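Local coordinates for protein glycosyl hydrolase family 88 (Pedobacter heparinus, PDB 3WIW) that hydrolyses unsaturated glucuronyl oligosaccharides with specificity for heparin, as a family 88 glycoside hydrolase built on an alpha6/alpha6-barrel, at residues Ser216-Ser221 against Thr234-Thr239; Glu241-Arg246 against Asp293-Asn298; Val171-Leu176 against Gln248-Tyr253; Trp167-Ile172 against Tyr222-Gly227. All blocks are in the same frame, centred on the assembly; numbering follows the deposited sequence.

Contact 1. Residues Ser216-Ser221 against Thr234-Thr239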
loop_
_atom_site.group_PDB
_atom_site.type_symbol
_atom_site.label_atom_id
_atom_site.label_comp_id
_atom_site.label_asym_id
_atom_site.label_seq_id
_atom_site.Cartn_x
_atom_site.Cartn_y
_atom_site.Cartn_z
ATOM N N SER A 216 11.844 -7.182 -8.794
ATOM C CA SER A 216 10.964 -6.598 -9.788
ATOM C C SER A 216 11.537 -5.309 -10.387
ATOM O O SER A 216 12.222 -4.538 -9.691
ATOM C CB SER A 216 9.558 -6.330 -9.209
ATOM O OG SER A 216 9.624 -5.567 -8.004
ATOM N N TYR A 217 11.205 -5.075 -11.666
ATOM C CA TYR A 217 11.310 -3.764 -12.303
ATOM C C TYR A 217 10.248 -2.826 -11.746
ATOM O O TYR A 217 9.244 -3.263 -11.149
ATOM C CB TYR A 217 11.029 -3.891 -13.813
ATOM C CG TYR A 217 12.089 -4.652 -14.574
ATOM C CD1 TYR A 217 13.272 -4.023 -14.959
ATOM C CD2 TYR A 217 11.922 -5.995 -14.904
ATOM C CE1 TYR A 217 14.247 -4.698 -15.639
ATOM C CE2 TYR A 217 12.891 -6.688 -15.591
ATOM C CZ TYR A 217 14.055 -6.034 -15.957
ATOM O OH TYR A 217 15.035 -6.685 -16.637
ATOM N N HIS A 218 10.410 -1.532 -11.995
ATOM C CA HIS A 218 9.339 -0.609 -11.652
ATOM C C HIS A 218 8.310 -0.541 -12.790
ATOM O O HIS A 218 7.121 -0.789 -12.564
ATOM C CB HIS A 218 9.890 0.778 -11.288
ATOM C CG HIS A 218 8.885 1.642 -10.594
ATOM N ND1 HIS A 218 9.193 2.866 -10.044
ATOM C CD2 HIS A 218 7.559 1.449 -10.373
ATOM C CE1 HIS A 218 8.108 3.388 -9.504
ATOM N NE2 HIS A 218 7.103 2.547 -9.696
ATOM N N VAL A 219 8.761 -0.201 -14.003
ATOM C CA VAL A 219 7.888 0.031 -15.146
ATOM C C VAL A 219 8.164 -0.964 -16.250
ATOM O O VAL A 219 9.308 -1.148 -16.672
ATOM C CB VAL A 219 8.123 1.438 -15.734
ATOM C CG1 VAL A 219 7.125 1.765 -16.852
ATOM C CG2 VAL A 219 7.995 2.453 -14.658
ATOM N N ILE A 220 7.110 -1.603 -16.725
ATOM C CA ILE A 220 7.151 -2.303 -18.005
ATOM C C ILE A 220 6.280 -1.519 -18.980
ATOM O O ILE A 220 5.127 -1.185 -18.674
ATOM C CB ILE A 220 6.625 -3.751 -17.872
ATOM C CG1 ILE A 220 7.450 -4.525 -16.821
ATOM C CG2 ILE A 220 6.642 -4.475 -19.224
ATOM C CD1 ILE A 220 8.906 -4.740 -17.193
ATOM N N SER A 221 6.841 -1.215 -20.146
ATOM C CA SER A 221 6.093 -0.568 -21.214
ATOM C C SER A 221 5.734 -1.589 -22.275
ATOM O O SER A 221 6.590 -2.363 -22.726
ATOM C CB SER A 221 6.889 0.564 -21.850
ATOM O OG SER A 221 6.071 1.230 -22.792
ATOM N N THR A 234 13.210 1.637 -14.597
ATOM C CA THR A 234 12.804 2.161 -13.305
ATOM C C THR A 234 12.017 3.463 -13.467
ATOM O O THR A 234 12.023 4.105 -14.519
ATOM C CB THR A 234 13.995 2.365 -12.355
ATOM O OG1 THR A 234 13.467 2.512 -11.032
ATOM C CG2 THR A 234 14.822 3.609 -12.728
ATOM N N HIS A 235 11.354 3.863 -12.399
ATOM C CA HIS A 235 10.847 5.213 -12.288
ATOM C C HIS A 235 11.312 5.808 -10.962
ATOM O O HIS A 235 11.916 6.873 -10.949
ATOM C CB HIS A 235 9.326 5.256 -12.453
ATOM C CG HIS A 235 8.770 6.638 -12.463
ATOM N ND1 HIS A 235 9.000 7.524 -13.495
ATOM C CD2 HIS A 235 7.982 7.286 -11.573
ATOM C CE1 HIS A 235 8.383 8.662 -13.235
ATOM N NE2 HIS A 235 7.765 8.545 -12.072
ATOM N N GLN A 236 11.089 5.109 -9.859
ATOM C CA GLN A 236 11.475 5.642 -8.545
ATOM C C GLN A 236 12.616 4.899 -7.842
ATOM O O GLN A 236 12.974 5.237 -6.697
ATOM C CB GLN A 236 10.240 5.813 -7.648
ATOM C CG GLN A 236 9.398 6.994 -8.163
ATOM C CD GLN A 236 8.051 7.149 -7.536
ATOM O OE1 GLN A 236 7.423 6.181 -7.174
ATOM N NE2 GLN A 236 7.578 8.385 -7.445
ATOM N N GLY A 237 13.226 3.935 -8.532
ATOM C CA GLY A 237 14.392 3.255 -7.995
ATOM C C GLY A 237 15.714 3.832 -8.457
ATOM O O GLY A 237 15.773 4.818 -9.191
ATOM N N LEU A 238 16.791 3.199 -8.018
ATOM C CA LEU A 238 18.126 3.635 -8.356
ATOM C C LEU A 238 18.472 3.546 -9.845
ATOM O O LEU A 238 19.038 4.497 -10.410
ATOM C CB LEU A 238 19.118 2.800 -7.551
ATOM C CG LEU A 238 20.579 3.227 -7.614
ATOM C CD1 LEU A 238 20.797 4.489 -6.770
ATOM C CD2 LEU A 238 21.490 2.098 -7.116
ATOM N N THR A 239 18.166 2.413 -10.480
ATOM C CA THR A 239 18.477 2.202 -11.902
ATOM C C THR A 239 17.437 1.272 -12.513
ATOM O O THR A 239 16.673 0.621 -11.797
ATOM C CB THR A 239 19.840 1.506 -12.133
ATOM O OG1 THR A 239 19.729 0.127 -11.765
ATOM C CG2 THR A 239 21.002 2.155 -11.355
HETATM O O HOH W 1 5.543 4.550 -8.340
#
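The imidazole of His218 reaches across to the 234-239 loop with CG anti to its backbone N (chi1 -165°), a setting that presents the ring's ND1 edge to the turn of main chain at Gln236. There ND1 accepts the backbone N-H of Gln236 at 2.9 Å, the donor lying almost in the ring plane. Since ND1 is an acceptor, the ring's proton should sit on NE2, which is hydrogen-bonded to Asp174 OD1 and more weakly, at 2.9 Å, to a water O; that same water donates to Gln236 OE1. His235 turns its ring edge toward the face of His218 in an offset edge-to-face pair, centroids 5.9 Å apart, while His235 CB lies 3.4 Å from His218 ND1. Val219 CG2 packs on His235 CB; beta-branched valine suits its extended strand. Within the loop, Thr234 OG1 accepts the backbone N-H of Gly237 at 2.9 Å, closing an ST motif; Gly237, with no CB, leaves room for that hydroxyl. Histidine suits position 218 because its two nitrogens can tie a backbone amide to a carboxylate. This is a second-shell arrangement behind the predicted proton donor Asp174, beside a substrate site predicted to include Thr234.

Contact 2. Residues Glu241-Arg246 against Asp293-Asn298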
loop_
_atom_site.group_PDB
_atom_site.type_symbol
_atom_site.label_atom_id
_atom_site.label_comp_id
_atom_site.label_asym_id
_atom_site.label_seq_id
_atom_site.Cartn_x
_atom_site.Cartn_y
_atom_site.Cartn_z
ATOM N N GLU A 241 17.916 -1.587 -13.512
ATOM C CA GLU A 241 18.243 -2.937 -13.045
ATOM C C GLU A 241 17.981 -3.160 -11.568
ATOM O O GLU A 241 18.122 -4.277 -11.081
ATOM C CB GLU A 241 19.729 -3.232 -13.283
ATOM C CG GLU A 241 20.156 -3.323 -14.747
ATOM C CD GLU A 241 20.233 -1.974 -15.449
ATOM O OE1 GLU A 241 20.725 -0.987 -14.839
ATOM O OE2 GLU A 241 19.775 -1.907 -16.615
ATOM N N SER A 242 17.622 -2.099 -10.852
ATOM C CA SER A 242 17.627 -2.148 -9.394
ATOM C C SER A 242 16.329 -2.671 -8.767
ATOM O O SER A 242 15.298 -2.879 -9.449
ATOM C CB SER A 242 17.961 -0.772 -8.805
ATOM O OG SER A 242 16.818 0.089 -8.800
ATOM N N ALA A 243 16.386 -2.836 -7.449
ATOM C CA ALA A 243 15.277 -3.343 -6.648
ATOM C C ALA A 243 14.792 -2.227 -5.718
ATOM O O ALA A 243 15.164 -2.148 -4.543
ATOM C CB ALA A 243 15.679 -4.609 -5.879
ATOM N N TRP A 244 13.973 -1.350 -6.280
ATOM C CA TRP A 244 13.368 -0.263 -5.517
ATOM C C TRP A 244 12.575 -0.878 -4.363
ATOM O O TRP A 244 11.744 -1.755 -4.608
ATOM C CB TRP A 244 12.487 0.556 -6.475
ATOM C CG TRP A 244 11.613 1.576 -5.814
ATOM C CD1 TRP A 244 11.979 2.521 -4.900
ATOM C CD2 TRP A 244 10.200 1.745 -6.036
ATOM N NE1 TRP A 244 10.874 3.285 -4.556
ATOM C CE2 TRP A 244 9.773 2.813 -5.229
ATOM C CE3 TRP A 244 9.258 1.104 -6.861
ATOM C CZ2 TRP A 244 8.439 3.254 -5.207
ATOM C CZ3 TRP A 244 7.933 1.515 -6.814
ATOM C CH2 TRP A 244 7.537 2.580 -5.986
ATOM N N ALA A 245 12.821 -0.473 -3.114
ATOM C CA ALA A 245 12.302 -1.270 -1.985
ATOM C C ALA A 245 10.777 -1.263 -1.905
ATOM O O ALA A 245 10.163 -2.332 -1.719
ATOM C CB ALA A 245 12.907 -0.821 -0.667
ATOM N N ARG A 246 10.145 -0.098 -2.025
ATOM C CA ARG A 246 8.693 -0.063 -1.956
ATOM C C ARG A 246 8.077 -0.855 -3.120
ATOM O O ARG A 246 7.064 -1.516 -2.952
ATOM C CB ARG A 246 8.148 1.366 -1.824
ATOM C CG ARG A 246 6.634 1.382 -1.636
ATOM C CD ARG A 246 6.126 2.736 -1.161
ATOM N NE ARG A 246 6.341 3.829 -2.113
ATOM C CZ ARG A 246 7.289 4.765 -1.989
ATOM N NH1 ARG A 246 8.176 4.726 -0.995
ATOM N NH2 ARG A 246 7.384 5.734 -2.896
ATOM N N ASP A 293 16.386 1.569 -1.739
ATOM C CA ASP A 293 16.593 0.681 -2.871
ATOM C C ASP A 293 17.609 -0.354 -2.405
ATOM O O ASP A 293 18.645 -0.007 -1.810
ATOM C CB ASP A 293 17.090 1.456 -4.102
ATOM C CG ASP A 293 17.154 0.599 -5.368
ATOM O OD1 ASP A 293 17.931 -0.389 -5.412
ATOM O OD2 ASP A 293 16.435 0.914 -6.354
ATOM N N PHE A 294 17.324 -1.635 -2.658
ATOM C CA PHE A 294 18.173 -2.709 -2.152
ATOM C C PHE A 294 19.571 -2.722 -2.772
ATOM O O PHE A 294 20.472 -3.365 -2.230
ATOM C CB PHE A 294 17.535 -4.083 -2.406
ATOM C CG PHE A 294 16.412 -4.442 -1.443
ATOM C CD1 PHE A 294 15.114 -3.974 -1.602
ATOM C CD2 PHE A 294 16.664 -5.297 -0.379
ATOM C CE1 PHE A 294 14.106 -4.339 -0.706
ATOM C CE2 PHE A 294 15.660 -5.659 0.521
ATOM C CZ PHE A 294 14.380 -5.170 0.354
ATOM N N ASP A 295 19.762 -2.014 -3.893
ATOM C CA ASP A 295 21.009 -2.120 -4.648
ATOM C C ASP A 295 21.985 -0.973 -4.452
ATOM O O ASP A 295 23.020 -0.918 -5.122
ATOM C CB ASP A 295 20.727 -2.391 -6.123
ATOM C CG ASP A 295 20.046 -3.726 -6.320
ATOM O OD1 ASP A 295 20.299 -4.663 -5.543
ATOM O OD2 ASP A 295 19.219 -3.845 -7.212
ATOM N N VAL A 296 21.670 -0.041 -3.562
ATOM C CA VAL A 296 22.599 1.040 -3.280
ATOM C C VAL A 296 23.932 0.519 -2.749
ATOM O O VAL A 296 24.011 -0.523 -2.113
ATOM C CB VAL A 296 22.027 2.067 -2.293
ATOM C CG1 VAL A 296 20.785 2.729 -2.888
ATOM C CG2 VAL A 296 21.725 1.440 -0.929
ATOM N N HIS A 297 24.994 1.263 -3.004
ATOM C CA HIS A 297 26.299 0.805 -2.568
ATOM C C HIS A 297 26.564 1.151 -1.092
ATOM O O HIS A 297 27.379 0.509 -0.438
ATOM C CB HIS A 297 27.376 1.436 -3.436
ATOM C CG HIS A 297 27.626 2.857 -3.085
ATOM N ND1 HIS A 297 26.738 3.860 -3.404
ATOM C CD2 HIS A 297 28.606 3.436 -2.352
ATOM C CE1 HIS A 297 27.187 5.006 -2.926
ATOM N NE2 HIS A 297 28.317 4.777 -2.281
ATOM N N ASN A 298 25.876 2.170 -0.568
ATOM C CA ASN A 298 26.188 2.726 0.763
ATOM C C ASN A 298 25.236 2.209 1.837
ATOM O O ASN A 298 24.414 2.956 2.358
ATOM C CB ASN A 298 26.177 4.279 0.737
ATOM C CG ASN A 298 24.811 4.883 0.337
ATOM O OD1 ASN A 298 24.030 4.294 -0.418
ATOM N ND2 ASN A 298 24.538 6.088 0.849
HETATM O O HOH W 2 17.731 -5.700 -8.634
#
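Asp293 opens the 293-298 segment with CG anti to its backbone N (chi1 -173°), which carries the carboxylate toward Ser242. Its OD2 accepts a hydrogen bond from Ser242 OG, 2.6 Å, on the syn lone pair, and also accepts from Leu238 N. Its OD1 uses the anti lone pair for the backbone N-H of Asp295, 2.9 Å away, forming an Asx turn; one short acidic side chain thus serves both its own turn and the neighbouring loop. Next, Phe294 N donates to Ala243 O at 2.9 Å in a nearly straight bond (168°), although the donor stands above the carbonyl plane. The ring of Phe294 meets that oxygen at its edge and rests CE1 against Ala245 CB, 3.7 Å apart, where the small alanine leaves room for it. Asp295 then points OD2 at the backbone N of Ala243 in a weak bond of 3.0 Å, and a water bridges the same OD2 to Glu241 O. The single bridge between Trp244 and Asp293 and the type I turn from Asp293 to Val296 set this loop, which follows helix 265-279 and precedes helix 306-322, against the start of helix 245-262, where Trp244 holds the N-cap position and Phe294 also reaches Gln248.

Contact 3. Residues Val171-Leu176 against Gln248-Tyr253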
loop_
_atom_site.group_PDB
_atom_site.type_symbol
_atom_site.label_atom_id
_atom_site.label_comp_id
_atom_site.label_asym_id
_atom_site.label_seq_id
_atom_site.Cartn_x
_atom_site.Cartn_y
_atom_site.Cartn_z
ATOM N N VAL A 171 3.021 0.204 -17.401
ATOM C CA VAL A 171 2.421 -0.509 -16.264
ATOM C C VAL A 171 3.454 -0.540 -15.146
ATOM O O VAL A 171 4.592 -0.989 -15.345
ATOM C CB VAL A 171 2.037 -1.956 -16.660
ATOM C CG1 VAL A 171 1.421 -2.698 -15.456
ATOM C CG2 VAL A 171 1.052 -1.936 -17.818
ATOM N N ILE A 172 3.093 -0.025 -13.982
ATOM C CA ILE A 172 4.025 -0.003 -12.861
ATOM C C ILE A 172 3.710 -1.111 -11.861
ATOM O O ILE A 172 2.572 -1.575 -11.785
ATOM C CB ILE A 172 4.080 1.391 -12.175
ATOM C CG1 ILE A 172 2.792 1.759 -11.403
ATOM C CG2 ILE A 172 4.402 2.451 -13.219
ATOM C CD1 ILE A 172 2.841 3.188 -10.810
ATOM N N ILE A 173 4.714 -1.536 -11.102
ATOM C CA ILE A 173 4.535 -2.606 -10.135
ATOM C C ILE A 173 3.442 -2.230 -9.104
ATOM O O ILE A 173 2.690 -3.109 -8.627
ATOM C CB ILE A 173 5.896 -2.971 -9.469
ATOM C CG1 ILE A 173 5.799 -4.298 -8.725
ATOM C CG2 ILE A 173 6.376 -1.865 -8.501
ATOM C CD1 ILE A 173 5.713 -5.536 -9.639
ATOM N N ASP A 174 3.357 -0.936 -8.762
ATOM C CA ASP A 174 2.375 -0.448 -7.779
ATOM C C ASP A 174 0.934 -0.802 -8.201
ATOM O O ASP A 174 0.038 -0.893 -7.356
ATOM C CB ASP A 174 2.445 1.075 -7.590
ATOM C CG ASP A 174 3.858 1.674 -7.687
ATOM O OD1 ASP A 174 4.668 1.300 -8.569
ATOM O OD2 ASP A 174 4.109 2.621 -6.917
ATOM N N ASN A 175 0.710 -0.972 -9.506
ATOM C CA ASN A 175 -0.620 -1.260 -10.059
ATOM C C ASN A 175 -1.162 -2.585 -9.486
ATOM O O ASN A 175 -2.385 -2.766 -9.439
ATOM C CB ASN A 175 -0.528 -1.269 -11.597
ATOM C CG ASN A 175 -1.851 -0.985 -12.341
ATOM O OD1 ASN A 175 -1.816 -0.311 -13.391
ATOM N ND2 ASN A 175 -2.985 -1.499 -11.848
ATOM N N LEU A 176 -0.289 -3.498 -9.039
ATOM C CA LEU A 176 -0.790 -4.712 -8.365
ATOM C C LEU A 176 -1.721 -4.369 -7.201
ATOM O O LEU A 176 -2.687 -5.091 -6.928
ATOM C CB LEU A 176 0.346 -5.614 -7.873
ATOM C CG LEU A 176 1.149 -6.300 -8.982
ATOM C CD1 LEU A 176 2.466 -6.786 -8.380
ATOM C CD2 LEU A 176 0.365 -7.458 -9.608
ATOM N N GLN A 248 9.423 -3.587 -4.427
ATOM C CA GLN A 248 9.505 -4.998 -4.047
ATOM C C GLN A 248 8.349 -5.330 -3.097
ATOM O O GLN A 248 7.733 -6.404 -3.224
ATOM C CB GLN A 248 10.837 -5.336 -3.366
ATOM C CG GLN A 248 12.102 -4.886 -4.108
ATOM C CD GLN A 248 12.071 -5.224 -5.604
ATOM O OE1 GLN A 248 12.122 -6.393 -6.010
ATOM N NE2 GLN A 248 12.010 -4.190 -6.434
ATOM N N ALA A 249 8.061 -4.408 -2.173
ATOM C CA ALA A 249 6.973 -4.562 -1.210
ATOM C C ALA A 249 5.617 -4.637 -1.923
ATOM O O ALA A 249 4.807 -5.511 -1.601
ATOM C CB ALA A 249 6.966 -3.414 -0.227
ATOM N N TRP A 250 5.362 -3.755 -2.891
ATOM C CA TRP A 250 4.082 -3.808 -3.621
ATOM C C TRP A 250 3.930 -5.157 -4.322
ATOM O O TRP A 250 2.831 -5.695 -4.395
ATOM C CB TRP A 250 4.028 -2.740 -4.688
ATOM C CG TRP A 250 3.989 -1.290 -4.297
ATOM C CD1 TRP A 250 4.569 -0.275 -5.030
ATOM C CD2 TRP A 250 3.262 -0.640 -3.226
ATOM N NE1 TRP A 250 4.302 0.938 -4.457
ATOM C CE2 TRP A 250 3.483 0.753 -3.365
ATOM C CE3 TRP A 250 2.478 -1.092 -2.144
ATOM C CZ2 TRP A 250 2.908 1.711 -2.503
ATOM C CZ3 TRP A 250 1.914 -0.132 -1.268
ATOM C CH2 TRP A 250 2.146 1.255 -1.458
ATOM N N GLY A 251 5.021 -5.715 -4.862
ATOM C CA GLY A 251 4.982 -7.033 -5.482
ATOM C C GLY A 251 4.611 -8.118 -4.486
ATOM O O GLY A 251 3.704 -8.920 -4.746
ATOM N N LEU A 252 5.307 -8.151 -3.351
ATOM C CA LEU A 252 5.006 -9.143 -2.321
ATOM C C LEU A 252 3.529 -9.062 -1.909
ATOM O O LEU A 252 2.812 -10.073 -1.860
ATOM C CB LEU A 252 5.894 -8.917 -1.101
ATOM C CG LEU A 252 5.610 -9.844 0.075
ATOM C CD1 LEU A 252 5.830 -11.324 -0.284
ATOM C CD2 LEU A 252 6.460 -9.435 1.290
ATOM N N TYR A 253 3.092 -7.852 -1.581
ATOM C CA TYR A 253 1.725 -7.640 -1.150
ATOM C C TYR A 253 0.745 -8.015 -2.273
ATOM O O TYR A 253 -0.270 -8.664 -2.018
ATOM C CB TYR A 253 1.566 -6.190 -0.749
ATOM C CG TYR A 253 0.328 -5.825 0.027
ATOM C CD1 TYR A 253 -0.939 -5.874 -0.566
ATOM C CD2 TYR A 253 0.418 -5.379 1.347
ATOM C CE1 TYR A 253 -2.078 -5.471 0.122
ATOM C CE2 TYR A 253 -0.715 -4.985 2.050
ATOM C CZ TYR A 253 -1.959 -5.021 1.425
ATOM O OH TYR A 253 -3.078 -4.592 2.099
#
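Two residues of the predicted substrate site meet here: Asp174, the presumed proton donor, in the type I turn that leads from strand 170-172 toward helix 175-188, and Trp250 on helix 245-262. Both side chains leave with CG anti to the carbonyl carbon, that of Asp174 at a rather small chi1 of -35°, and they cross obliquely with carboxylate and indole planes 45° apart. Trp250 NE1 lies 3.0 Å from Asp174 OD2, but its N-H is bent away (121°), so the bond is weak. The pyrrole part of the indole lies against the carboxylate, with Trp250 CD1 3.4 Å from Asp174 CG, and OD1 is held by His218. Apolar surroundings, with Trp244 also touching Asp174, and the nearby acid Asp116 would tend to raise the pKa of Asp174, while donors from His218 and Trp250 would oppose this. At the indole edge, Ile173 CG2 sits 4.2 Å from Trp250 CD1. Leu176 CD1 lies 3.8 Å from Gly251 CA, an approach helped by the missing side chain at Gly251, which lets the helix come close. The pair Asp174 and Asp116, predicted donor and nucleophile, is consistent with the active site of a family 88 hydrolase.

Contact 4. Residues Trp167-Ile172 against Tyr222-Gly227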
loop_
_atom_site.group_PDB
_atom_site.type_symbol
_atom_site.label_atom_id
_atom_site.label_comp_id
_atom_site.label_asym_id
_atom_site.label_seq_id
_atom_site.Cartn_x
_atom_site.Cartn_y
_atom_site.Cartn_z
ATOM N N TRP A 167 5.566 6.917 -22.846
ATOM C CA TRP A 167 5.268 5.490 -22.997
ATOM C C TRP A 167 3.975 5.262 -23.741
ATOM O O TRP A 167 2.989 5.971 -23.544
ATOM C CB TRP A 167 5.149 4.769 -21.656
ATOM C CG TRP A 167 6.269 4.994 -20.726
ATOM C CD1 TRP A 167 7.358 4.191 -20.531
ATOM C CD2 TRP A 167 6.403 6.087 -19.825
ATOM N NE1 TRP A 167 8.169 4.729 -19.566
ATOM C CE2 TRP A 167 7.605 5.896 -19.115
ATOM C CE3 TRP A 167 5.632 7.221 -19.556
ATOM C CZ2 TRP A 167 8.044 6.790 -18.149
ATOM C CZ3 TRP A 167 6.071 8.108 -18.605
ATOM C CH2 TRP A 167 7.267 7.889 -17.909
ATOM N N GLN A 168 3.994 4.244 -24.585
ATOM C CA GLN A 168 2.818 3.786 -25.283
ATOM C C GLN A 168 1.809 3.201 -24.295
ATOM O O GLN A 168 0.601 3.431 -24.392
ATOM C CB GLN A 168 3.267 2.733 -26.289
ATOM C CG GLN A 168 2.162 2.051 -26.988
ATOM C CD GLN A 168 2.620 1.314 -28.228
ATOM O OE1 GLN A 168 1.911 0.449 -28.733
ATOM N NE2 GLN A 168 3.805 1.662 -28.732
ATOM N N PHE A 169 2.307 2.441 -23.330
ATOM C CA PHE A 169 1.432 1.734 -22.405
ATOM C C PHE A 169 2.236 1.311 -21.194
ATOM O O PHE A 169 2.710 0.185 -21.121
ATOM C CB PHE A 169 0.792 0.525 -23.115
ATOM C CG PHE A 169 -0.401 -0.058 -22.394
ATOM C CD1 PHE A 169 -0.235 -0.899 -21.298
ATOM C CD2 PHE A 169 -1.698 0.227 -22.825
ATOM C CE1 PHE A 169 -1.328 -1.439 -20.633
ATOM C CE2 PHE A 169 -2.807 -0.308 -22.156
ATOM C CZ PHE A 169 -2.622 -1.152 -21.067
ATOM N N PRO A 170 2.405 2.232 -20.246
ATOM C CA PRO A 170 3.218 1.943 -19.069
ATOM C C PRO A 170 2.418 1.231 -17.994
ATOM O O PRO A 170 1.273 1.629 -17.696
ATOM C CB PRO A 170 3.630 3.331 -18.587
ATOM C CG PRO A 170 2.443 4.220 -18.986
ATOM C CD PRO A 170 1.899 3.615 -20.254
ATOM N N VAL A 171 3.021 0.204 -17.401
ATOM C CA VAL A 171 2.421 -0.509 -16.264
ATOM C C VAL A 171 3.454 -0.540 -15.146
ATOM O O VAL A 171 4.592 -0.989 -15.345
ATOM C CB VAL A 171 2.037 -1.956 -16.660
ATOM C CG1 VAL A 171 1.421 -2.698 -15.456
ATOM C CG2 VAL A 171 1.052 -1.936 -17.818
ATOM N N ILE A 172 3.093 -0.025 -13.982
ATOM C CA ILE A 172 4.025 -0.003 -12.861
ATOM C C ILE A 172 3.710 -1.111 -11.861
ATOM O O ILE A 172 2.572 -1.575 -11.785
ATOM C CB ILE A 172 4.080 1.391 -12.175
ATOM C CG1 ILE A 172 2.792 1.759 -11.403
ATOM C CG2 ILE A 172 4.402 2.451 -13.219
ATOM C CD1 ILE A 172 2.841 3.188 -10.810
ATOM N N TYR A 222 4.470 -1.581 -22.688
ATOM C CA TYR A 222 3.974 -2.551 -23.656
ATOM C C TYR A 222 3.557 -1.925 -24.975
ATOM O O TYR A 222 3.245 -0.730 -25.038
ATOM C CB TYR A 222 2.743 -3.230 -23.067
ATOM C CG TYR A 222 2.994 -4.133 -21.877
ATOM C CD1 TYR A 222 3.306 -5.480 -22.061
ATOM C CD2 TYR A 222 2.872 -3.657 -20.574
ATOM C CE1 TYR A 222 3.489 -6.330 -20.975
ATOM C CE2 TYR A 222 3.080 -4.502 -19.474
ATOM C CZ TYR A 222 3.383 -5.840 -19.690
ATOM O OH TYR A 222 3.582 -6.695 -18.617
ATOM N N ASP A 223 3.498 -2.752 -26.014
ATOM C CA ASP A 223 2.911 -2.371 -27.282
ATOM C C ASP A 223 1.414 -2.575 -27.140
ATOM O O ASP A 223 0.960 -3.676 -26.809
ATOM C CB ASP A 223 3.450 -3.290 -28.374
ATOM C CG ASP A 223 2.987 -2.899 -29.760
ATOM O OD1 ASP A 223 1.784 -3.057 -30.076
ATOM O OD2 ASP A 223 3.844 -2.468 -30.553
ATOM N N THR A 224 0.636 -1.525 -27.382
ATOM C CA THR A 224 -0.808 -1.588 -27.145
ATOM C C THR A 224 -1.560 -2.545 -28.054
ATOM O O THR A 224 -2.656 -2.980 -27.717
ATOM C CB THR A 224 -1.494 -0.227 -27.330
ATOM O OG1 THR A 224 -1.388 0.176 -28.700
ATOM C CG2 THR A 224 -0.879 0.815 -26.431
ATOM N N LEU A 225 -0.992 -2.837 -29.217
ATOM C CA LEU A 225 -1.649 -3.706 -30.182
ATOM C C LEU A 225 -1.199 -5.161 -30.052
ATOM O O LEU A 225 -2.033 -6.080 -30.045
ATOM C CB LEU A 225 -1.413 -3.179 -31.597
ATOM C CG LEU A 225 -2.143 -1.866 -31.919
ATOM C CD1 LEU A 225 -1.839 -1.403 -33.329
ATOM C CD2 LEU A 225 -3.649 -2.000 -31.728
ATOM N N SER A 226 0.114 -5.366 -29.927
ATOM C CA SER A 226 0.671 -6.719 -29.892
ATOM C C SER A 226 0.798 -7.291 -28.483
ATOM O O SER A 226 0.906 -8.510 -28.306
ATOM C CB SER A 226 2.035 -6.759 -30.574
ATOM O OG SER A 226 3.009 -6.147 -29.753
ATOM N N GLY A 227 0.802 -6.409 -27.487
ATOM C CA GLY A 227 1.025 -6.798 -26.104
ATOM C C GLY A 227 2.467 -7.141 -25.778
ATOM O O GLY A 227 2.771 -7.572 -24.676
#
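With CG anti to its backbone N (chi1 174°) and the chain extended beyond it, Gln168 stretches its amide out to the turn that follows strand 219-222. Phe169, also anti (chi1 -164°), brings its ring obliquely across Tyr222 CB and the Thr224 methyl, while Tyr222 keeps CG beside its own backbone N. Gln168 OE1 accepts the backbone N-H of Thr224 at 2.7 Å, with a good angle of 162°, and a weak second bond from Thr224 OG1 at 3.3 Å. The Thr224 methyl lies on the aliphatic part of the same glutamine, CG2 3.3 Å from Gln168 CG, and touches Phe169 CB, so threonine answers polar and apolar neighbours at once. Main chain joins main chain where Tyr222 N donates to Phe169 O at 2.9 Å, continuing the antiparallel pairing of strands 170-172 and 219-222. The Tyr222 ring receives Val171 CG2 at its edge, 3.7 Å from Tyr222 CE2, and its hydroxyl bonds to Asn208. Asp223 OD1 gathers the backbone N-H groups of Leu225, 2.9 Å away, and Ser226, shaping the turn, and Gly227 closes it at positive phi. The chemistry implies a hairpin end where Gln168 and Asp223 oxygens take up backbone N-H groups of residues 224-226, next to apolar contacts of Phe169, Val171 and Tyr222.

Contact 3 is buried and deepest, its centre about 9 Å from the chain's centre. Contact 2 is also mostly buried, though its centre lies about 19 Å out; contacts 1 and 4 are only partly buried, and the centre of contact 4, about 24 Å out, is the most distant. Contacts 1 and 4 both use strand 219-222, contacts 3 and 4 share Val171 and Ile172, and contacts 2 and 3 draw on helix 245-262. Chemistry follows place: weak polar bonding amid apolar packing in contact 3, a histidine bridging amide and carboxylate in contact 1, carboxylates gripping loops in contact 2, side-chain oxygens accepting turn N-H groups in contact 4. Trp244 of contact 2 stacks on His218 of contact 1.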